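PDB 1K0F: zinc-binding protein TroA from Treponema pallidum, which binds zinc with high affinity in the periplasm and delivers it to the membrane permease of the TroABC ABC transporter for import. Local coordinates for residues P3-T8 / A52-Y57; P212-E217 / V239-E244. One frame throughout, in Å; residues are numbered along the deposited sequence.

Contact 1. Residues P3-T8 / A52-Y57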
ATOM      1  N   PRO A   3     -14.962 -20.527   7.360  1.00 30.13           N
ATOM      2  CA  PRO A   3     -13.538 -20.442   7.726  1.00 29.03           C
ATOM      3  C   PRO A   3     -13.017 -19.038   8.024  1.00 28.63           C
ATOM      4  O   PRO A   3     -13.440 -18.055   7.411  1.00 29.49           O
ATOM      5  CB  PRO A   3     -12.824 -21.054   6.528  1.00 29.96           C
ATOM      6  CG  PRO A   3     -13.755 -20.806   5.406  1.00 30.26           C
ATOM      7  CD  PRO A   3     -15.117 -21.017   5.981  1.00 29.18           C
ATOM      8  N   LEU A   4     -12.079 -18.961   8.963  1.00 26.57           N
ATOM      9  CA  LEU A   4     -11.501 -17.697   9.374  1.00 24.82           C
ATOM     10  C   LEU A   4     -10.293 -17.301   8.556  1.00 26.07           C
ATOM     11  O   LEU A   4      -9.262 -17.962   8.606  1.00 27.60           O
ATOM     12  CB  LEU A   4     -11.088 -17.766  10.840  1.00 23.31           C
ATOM     13  CG  LEU A   4     -10.457 -16.476  11.354  1.00 21.41           C
ATOM     14  CD1 LEU A   4     -11.449 -15.340  11.178  1.00 20.52           C
ATOM     15  CD2 LEU A   4     -10.064 -16.631  12.814  1.00 21.26           C
ATOM     16  N   VAL A   5     -10.423 -16.221   7.795  1.00 24.82           N
ATOM     17  CA  VAL A   5      -9.311 -15.725   7.002  1.00 24.62           C
ATOM     18  C   VAL A   5      -8.786 -14.544   7.794  1.00 26.15           C
ATOM     19  O   VAL A   5      -9.570 -13.763   8.330  1.00 28.60           O
ATOM     20  CB  VAL A   5      -9.760 -15.214   5.615  1.00 24.87           C
ATOM     21  CG1 VAL A   5      -8.612 -14.466   4.929  1.00 22.19           C
ATOM     22  CG2 VAL A   5     -10.235 -16.382   4.762  1.00 25.92           C
ATOM     23  N   VAL A   6      -7.473 -14.410   7.895  1.00 26.23           N
ATOM     24  CA  VAL A   6      -6.917 -13.287   8.635  1.00 25.41           C
ATOM     25  C   VAL A   6      -5.838 -12.642   7.813  1.00 22.98           C
ATOM     26  O   VAL A   6      -4.881 -13.295   7.405  1.00 21.49           O
ATOM     27  CB  VAL A   6      -6.319 -13.715   9.990  1.00 27.25           C
ATOM     28  CG1 VAL A   6      -5.479 -12.571  10.569  1.00 26.16           C
ATOM     29  CG2 VAL A   6      -7.443 -14.087  10.967  1.00 27.66           C
ATOM     30  N   THR A   7      -5.998 -11.349   7.570  1.00 21.57           N
ATOM     31  CA  THR A   7      -5.033 -10.618   6.770  1.00 18.49           C
ATOM     32  C   THR A   7      -4.412  -9.469   7.550  1.00 17.71           C
ATOM     33  O   THR A   7      -4.931  -9.040   8.581  1.00 15.57           O
ATOM     34  CB  THR A   7      -5.693 -10.060   5.494  1.00 15.29           C
ATOM     35  OG1 THR A   7      -6.281  -8.789   5.782  1.00 15.37           O
ATOM     36  CG2 THR A   7      -6.767 -11.006   4.988  1.00 16.20           C
ATOM     37  N   THR A   8      -3.297  -8.974   7.032  1.00 16.44           N
ATOM     38  CA  THR A   8      -2.583  -7.887   7.656  1.00 16.08           C
ATOM     39  C   THR A   8      -3.062  -6.555   7.111  1.00 14.23           C
ATOM     40  O   THR A   8      -4.009  -5.981   7.621  1.00 14.85           O
ATOM     41  CB  THR A   8      -1.088  -8.048   7.405  1.00 17.96           C
ATOM     42  OG1 THR A   8      -0.879  -8.330   6.015  1.00 23.65           O
ATOM     43  CG2 THR A   8      -0.529  -9.212   8.225  1.00 16.37           C
ATOM     44  N   ALA A  52      -7.160 -18.710  12.759  1.00 38.40           N
ATOM     45  CA  ALA A  52      -7.363 -18.515  11.330  1.00 34.26           C
ATOM     46  C   ALA A  52      -7.133 -19.801  10.560  1.00 31.96           C
ATOM     47  O   ALA A  52      -6.313 -20.631  10.934  1.00 32.56           O
ATOM     48  CB  ALA A  52      -6.436 -17.431  10.812  1.00 32.66           C
ATOM     49  N   ASP A  53      -7.894 -19.973   9.490  1.00 30.14           N
ATOM     50  CA  ASP A  53      -7.751 -21.134   8.633  1.00 28.58           C
ATOM     51  C   ASP A  53      -6.879 -20.685   7.472  1.00 27.15           C
ATOM     52  O   ASP A  53      -6.245 -21.493   6.798  1.00 24.82           O
ATOM     53  CB  ASP A  53      -9.112 -21.575   8.110  1.00 29.36           C
ATOM     54  CG  ASP A  53     -10.085 -21.842   9.212  1.00 30.10           C
ATOM     55  OD1 ASP A  53      -9.697 -22.563  10.164  1.00 30.49           O
ATOM     56  OD2 ASP A  53     -11.220 -21.338   9.129  1.00 31.24           O
ATOM     57  N   LEU A  54      -6.855 -19.374   7.257  1.00 26.66           N
ATOM     58  CA  LEU A  54      -6.071 -18.790   6.183  1.00 24.75           C
ATOM     59  C   LEU A  54      -5.472 -17.468   6.619  1.00 24.13           C
ATOM     60  O   LEU A  54      -6.195 -16.541   6.961  1.00 25.09           O
ATOM     61  CB  LEU A  54      -6.961 -18.560   4.961  1.00 25.41           C
ATOM     62  CG  LEU A  54      -6.381 -17.681   3.860  1.00 22.93           C
ATOM     63  CD1 LEU A  54      -5.200 -18.402   3.240  1.00 24.06           C
ATOM     64  CD2 LEU A  54      -7.437 -17.379   2.815  1.00 24.43           C
ATOM     65  N   ILE A  55      -4.149 -17.387   6.619  1.00 24.17           N
ATOM     66  CA  ILE A  55      -3.478 -16.150   6.988  1.00 24.60           C
ATOM     67  C   ILE A  55      -2.882 -15.542   5.725  1.00 22.91           C
ATOM     68  O   ILE A  55      -2.182 -16.219   4.965  1.00 18.92           O
ATOM     69  CB  ILE A  55      -2.354 -16.371   8.012  1.00 25.95           C
ATOM     70  CG1 ILE A  55      -2.951 -16.655   9.392  1.00 26.45           C
ATOM     71  CG2 ILE A  55      -1.481 -15.123   8.092  1.00 26.75           C
ATOM     72  CD1 ILE A  55      -1.918 -17.064  10.420  1.00 26.84           C
ATOM     73  N   LEU A  56      -3.177 -14.261   5.510  1.00 22.50           N
ATOM     74  CA  LEU A  56      -2.710 -13.545   4.331  1.00 20.69           C
ATOM     75  C   LEU A  56      -1.896 -12.308   4.672  1.00 19.39           C
ATOM     76  O   LEU A  56      -2.294 -11.483   5.496  1.00 19.79           O
ATOM     77  CB  LEU A  56      -3.900 -13.144   3.453  1.00 18.73           C
ATOM     78  CG  LEU A  56      -4.597 -14.267   2.679  1.00 17.98           C
ATOM     79  CD1 LEU A  56      -5.724 -13.685   1.838  1.00 19.07           C
ATOM     80  CD2 LEU A  56      -3.592 -14.994   1.806  1.00 16.20           C
ATOM     81  N   TYR A  57      -0.749 -12.192   4.021  1.00 17.91           N
ATOM     82  CA  TYR A  57       0.124 -11.058   4.219  1.00 18.09           C
ATOM     83  C   TYR A  57       0.916 -10.783   2.944  1.00 18.97           C
ATOM     84  O   TYR A  57       1.040 -11.642   2.066  1.00 20.47           O
ATOM     85  CB  TYR A  57       1.053 -11.298   5.414  1.00 16.29           C
ATOM     86  CG  TYR A  57       2.094 -12.390   5.245  1.00 15.46           C
ATOM     87  CD1 TYR A  57       1.728 -13.736   5.183  1.00 14.32           C
ATOM     88  CD2 TYR A  57       3.459 -12.075   5.231  1.00 15.85           C
ATOM     89  CE1 TYR A  57       2.683 -14.730   5.116  1.00 15.24           C
ATOM     90  CE2 TYR A  57       4.426 -13.069   5.165  1.00 15.61           C
ATOM     91  CZ  TYR A  57       4.033 -14.392   5.108  1.00 17.80           C
ATOM     92  OH  TYR A  57       5.002 -15.369   5.019  1.00 23.47           O
TER

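Contact 2. Residues P212-E217 / V239-E244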
ATOM      1  N   PRO A 212       4.096  22.468  -6.184  1.00 26.57           N
ATOM      2  CA  PRO A 212       2.845  23.066  -5.715  1.00 23.87           C
ATOM      3  C   PRO A 212       2.402  22.372  -4.443  1.00 22.00           C
ATOM      4  O   PRO A 212       1.826  22.994  -3.564  1.00 21.89           O
ATOM      5  CB  PRO A 212       1.868  22.830  -6.869  1.00 24.13           C
ATOM      6  CG  PRO A 212       2.480  21.733  -7.670  1.00 24.52           C
ATOM      7  CD  PRO A 212       3.961  21.897  -7.534  1.00 26.00           C
ATOM      8  N   ALA A 213       2.695  21.081  -4.337  1.00 20.68           N
ATOM      9  CA  ALA A 213       2.291  20.362  -3.149  1.00 20.81           C
ATOM     10  C   ALA A 213       3.072  19.094  -2.832  1.00 19.96           C
ATOM     11  O   ALA A 213       3.589  18.422  -3.712  1.00 19.72           O
ATOM     12  CB  ALA A 213       0.792  20.030  -3.239  1.00 20.73           C
ATOM     13  N   ILE A 214       3.145  18.793  -1.540  1.00 20.00           N
ATOM     14  CA  ILE A 214       3.790  17.599  -1.020  1.00 18.75           C
ATOM     15  C   ILE A 214       2.620  16.912  -0.314  1.00 17.71           C
ATOM     16  O   ILE A 214       1.604  17.556  -0.066  1.00 17.45           O
ATOM     17  CB  ILE A 214       4.919  17.953  -0.003  1.00 19.02           C
ATOM     18  CG1 ILE A 214       4.432  18.984   1.016  1.00 17.45           C
ATOM     19  CG2 ILE A 214       6.132  18.505  -0.748  1.00 16.84           C
ATOM     20  CD1 ILE A 214       5.299  19.072   2.249  1.00 19.96           C
ATOM     21  N   PHE A 215       2.739  15.628   0.013  1.00 17.58           N
ATOM     22  CA  PHE A 215       1.623  14.937   0.651  1.00 16.65           C
ATOM     23  C   PHE A 215       1.868  14.246   1.979  1.00 15.31           C
ATOM     24  O   PHE A 215       2.957  13.763   2.269  1.00 12.69           O
ATOM     25  CB  PHE A 215       1.034  13.917  -0.318  1.00 20.21           C
ATOM     26  CG  PHE A 215       0.559  14.522  -1.599  1.00 24.36           C
ATOM     27  CD1 PHE A 215       1.467  15.070  -2.499  1.00 26.00           C
ATOM     28  CD2 PHE A 215      -0.796  14.597  -1.885  1.00 27.85           C
ATOM     29  CE1 PHE A 215       1.031  15.691  -3.666  1.00 29.54           C
ATOM     30  CE2 PHE A 215      -1.247  15.220  -3.055  1.00 30.68           C
ATOM     31  CZ  PHE A 215      -0.331  15.768  -3.946  1.00 30.00           C
ATOM     32  N   ILE A 216       0.825  14.204   2.793  1.00 15.86           N
ATOM     33  CA  ILE A 216       0.890  13.533   4.080  1.00 17.36           C
ATOM     34  C   ILE A 216       0.503  12.093   3.788  1.00 18.18           C
ATOM     35  O   ILE A 216       0.250  11.723   2.643  1.00 20.28           O
ATOM     36  CB  ILE A 216      -0.125  14.122   5.111  1.00 18.12           C
ATOM     37  CG1 ILE A 216      -1.220  14.899   4.389  1.00 16.09           C
ATOM     38  CG2 ILE A 216       0.592  15.053   6.096  1.00 18.57           C
ATOM     39  CD1 ILE A 216      -2.347  15.298   5.277  1.00 18.01           C
ATOM     40  N   GLU A 217       0.452  11.275   4.823  1.00 18.62           N
ATOM     41  CA  GLU A 217       0.079   9.896   4.639  1.00 18.57           C
ATOM     42  C   GLU A 217      -0.652   9.419   5.857  1.00 19.91           C
ATOM     43  O   GLU A 217      -0.375   9.854   6.966  1.00 20.36           O
ATOM     44  CB  GLU A 217       1.306   9.048   4.405  1.00 20.68           C
ATOM     45  CG  GLU A 217       1.842   9.167   3.005  1.00 24.42           C
ATOM     46  CD  GLU A 217       3.019   8.265   2.786  1.00 25.75           C
ATOM     47  OE1 GLU A 217       3.783   8.489   1.827  1.00 26.60           O
ATOM     48  OE2 GLU A 217       3.181   7.325   3.587  1.00 28.10           O
ATOM     49  N   VAL A 239       4.758  25.182   0.097  1.00 25.00           N
ATOM     50  CA  VAL A 239       4.216  23.977  -0.476  1.00 24.91           C
ATOM     51  C   VAL A 239       2.971  23.587   0.299  1.00 26.40           C
ATOM     52  O   VAL A 239       2.904  23.693   1.526  1.00 26.20           O
ATOM     53  CB  VAL A 239       5.239  22.826  -0.446  1.00 23.50           C
ATOM     54  CG1 VAL A 239       5.570  22.449   0.985  1.00 23.77           C
ATOM     55  CG2 VAL A 239       4.690  21.639  -1.211  1.00 23.26           C
ATOM     56  N   GLN A 240       1.971  23.158  -0.448  1.00 26.98           N
ATOM     57  CA  GLN A 240       0.716  22.751   0.125  1.00 27.27           C
ATOM     58  C   GLN A 240       0.791  21.272   0.426  1.00 25.93           C
ATOM     59  O   GLN A 240       1.394  20.522  -0.326  1.00 25.56           O
ATOM     60  CB  GLN A 240      -0.399  22.974  -0.888  1.00 31.44           C
ATOM     61  CG  GLN A 240      -1.222  24.222  -0.691  1.00 36.75           C
ATOM     62  CD  GLN A 240      -2.493  24.175  -1.508  1.00 40.74           C
ATOM     63  OE1 GLN A 240      -2.456  23.910  -2.709  1.00 42.62           O
ATOM     64  NE2 GLN A 240      -3.629  24.420  -0.864  1.00 44.04           N
ATOM     65  N   ILE A 241       0.212  20.850   1.538  1.00 25.39           N
ATOM     66  CA  ILE A 241       0.160  19.429   1.831  1.00 24.65           C
ATOM     67  C   ILE A 241      -1.001  19.110   0.888  1.00 25.34           C
ATOM     68  O   ILE A 241      -2.164  19.223   1.263  1.00 27.11           O
ATOM     69  CB  ILE A 241      -0.219  19.175   3.316  1.00 23.87           C
ATOM     70  CG1 ILE A 241       1.040  18.897   4.136  1.00 23.66           C
ATOM     71  CG2 ILE A 241      -1.129  17.979   3.440  1.00 24.41           C
ATOM     72  CD1 ILE A 241       1.993  20.054   4.211  1.00 23.42           C
ATOM     73  N   GLY A 242      -0.669  18.786  -0.357  1.00 25.50           N
ATOM     74  CA  GLY A 242      -1.675  18.506  -1.369  1.00 25.15           C
ATOM     75  C   GLY A 242      -2.718  17.450  -1.067  1.00 24.79           C
ATOM     76  O   GLY A 242      -3.514  17.085  -1.936  1.00 25.81           O
ATOM     77  N   GLY A 243      -2.713  16.939   0.153  1.00 22.63           N
ATOM     78  CA  GLY A 243      -3.690  15.943   0.508  1.00 20.87           C
ATOM     79  C   GLY A 243      -3.006  14.864   1.295  1.00 21.81           C
ATOM     80  O   GLY A 243      -1.785  14.754   1.280  1.00 22.30           O
ATOM     81  N   GLU A 244      -3.793  14.073   2.003  1.00 22.17           N
ATOM     82  CA  GLU A 244      -3.242  12.983   2.779  1.00 21.84           C
ATOM     83  C   GLU A 244      -3.311  11.778   1.896  1.00 21.30           C
ATOM     84  O   GLU A 244      -4.353  11.490   1.336  1.00 22.43           O
ATOM     85  CB  GLU A 244      -4.069  12.740   4.026  1.00 22.40           C
ATOM     86  CG  GLU A 244      -3.261  12.170   5.153  1.00 24.15           C
ATOM     87  CD  GLU A 244      -4.129  11.608   6.236  1.00 24.71           C
ATOM     88  OE1 GLU A 244      -5.364  11.694   6.092  1.00 26.34           O
ATOM     89  OE2 GLU A 244      -3.590  11.078   7.227  1.00 26.50           O
TER

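Contact 1. Residues P3-T8 / A52-Y57
The carbonyl oxygen of L4 is gripped by two successive backbone N-H groups of the facing chain. D53 N donates to L4 O at 2.6 Å, lying in the carbonyl plane. L54 N reaches the same L4 O at 3.1 Å, tilted somewhat out of that plane. Both donors lie just after the chain has left helix 43-51, which ends before A52. The D53 carboxylate turns back to the N-H of L4, although the position of OD2 is less sure. From here the two strands run parallel, and the bonds pass from one to the other in turn. V6 N meets L54 O at 2.7 Å, an almost straight approach to the carbonyl (C=O...N 172°). V6 O then receives L56 N at 2.7 Å; a weak bond from T8 N to L56 O follows.

V5, L54, T7 and L56 point to one face of the sheet. There V5 and L54 run alongside each other in the same direction, with V5 CG2 3.6 Å from L54 CD2. With L54 CG anti to the backbone N (chi1 167°), L54 CD2 comes against both V5 methyls. Farther along this face, the T7 methyl CG2 rests 3.9 Å from L56 CB. V6 and I55 point to the opposite face; V6 CG2 is 3.5 Å from A52 CB. At the start of the contact L4 CD2 lies against A52 N and CA. T8 OG1 sits beside Y57 CA but makes its hydrogen bond to E63.

These two strands are the middle pair of a four-stranded parallel sheet. Strand 25-28 bonds to the far side of strand 4-7, and strand 78-81 follows strand 54-57. Helix 107-124 covers V5 and L54, and helix 10-20 covers T7 and L56 on that same face.

Contact 2. Residues P212-E217 / V239-E244
The F215 ring has G242 CA over one face, 4.1 Å from the ring centroid and offset toward the rim, a CH-pi contact. G242 O comes to 3.1 Å from F215 CE2, while G243 O approaches F215 CD2 obliquely. F215 CG is anti to the carbonyl carbon (chi1 -58°), which sends the ring toward the 242-243 backbone. With no CB, G242 can bring its CA close over the ring and against A213 CB; the backbone angles of G243 themselves call for glycine.

The backbones pair in parallel. Q240 N bonds to P212 O, and I214 N to Q240 O at 2.7 Å; I214 O then takes G242 N at 2.6 Å. Past that point the register slips by one residue, a beta bulge, and the next donor, I216 N, finds G243 O at 3.1 Å.

A213 and Q240 point to one face of the pair; I214, I241, I216 and E244 to the opposite one. I214 crosses V239 at about a right angle, its CG1 3.5 Å from V239 CG2, and its CD1 meets I241 CD1. I216 CD1 lies against E244 CB and CG.

Helix 225-233 packs on I214, V239 and I241, completing a beta-alpha-beta unit with these two strands. At the end of strand 213-217, E217 OE2 is hydrogen-bonded to ND1 of the zinc-binding H168 and to S247 OG, consistent with a second-shell role.

Both contacts pair parallel strands, but in separate sheets on opposite sides of the chain's centre, with their centres 35 Å apart and no touch between them. Contact 1 is mostly buried, at the middle of its sheet, and stays in register from V5 to T7, with aliphatic side chains on both faces. Contact 2 is only partly buried: its register breaks at a bulge, one glycine lies over an aromatic ring, a second has backbone angles suited to glycine, and a glutamate's aliphatic chain shares a face with isoleucines. Between side chains, T8 of contact 1 is about 9 Å from D248 and E217 of contact 2 about 6 Å, so contact 2 is nearer this residue of the zinc site.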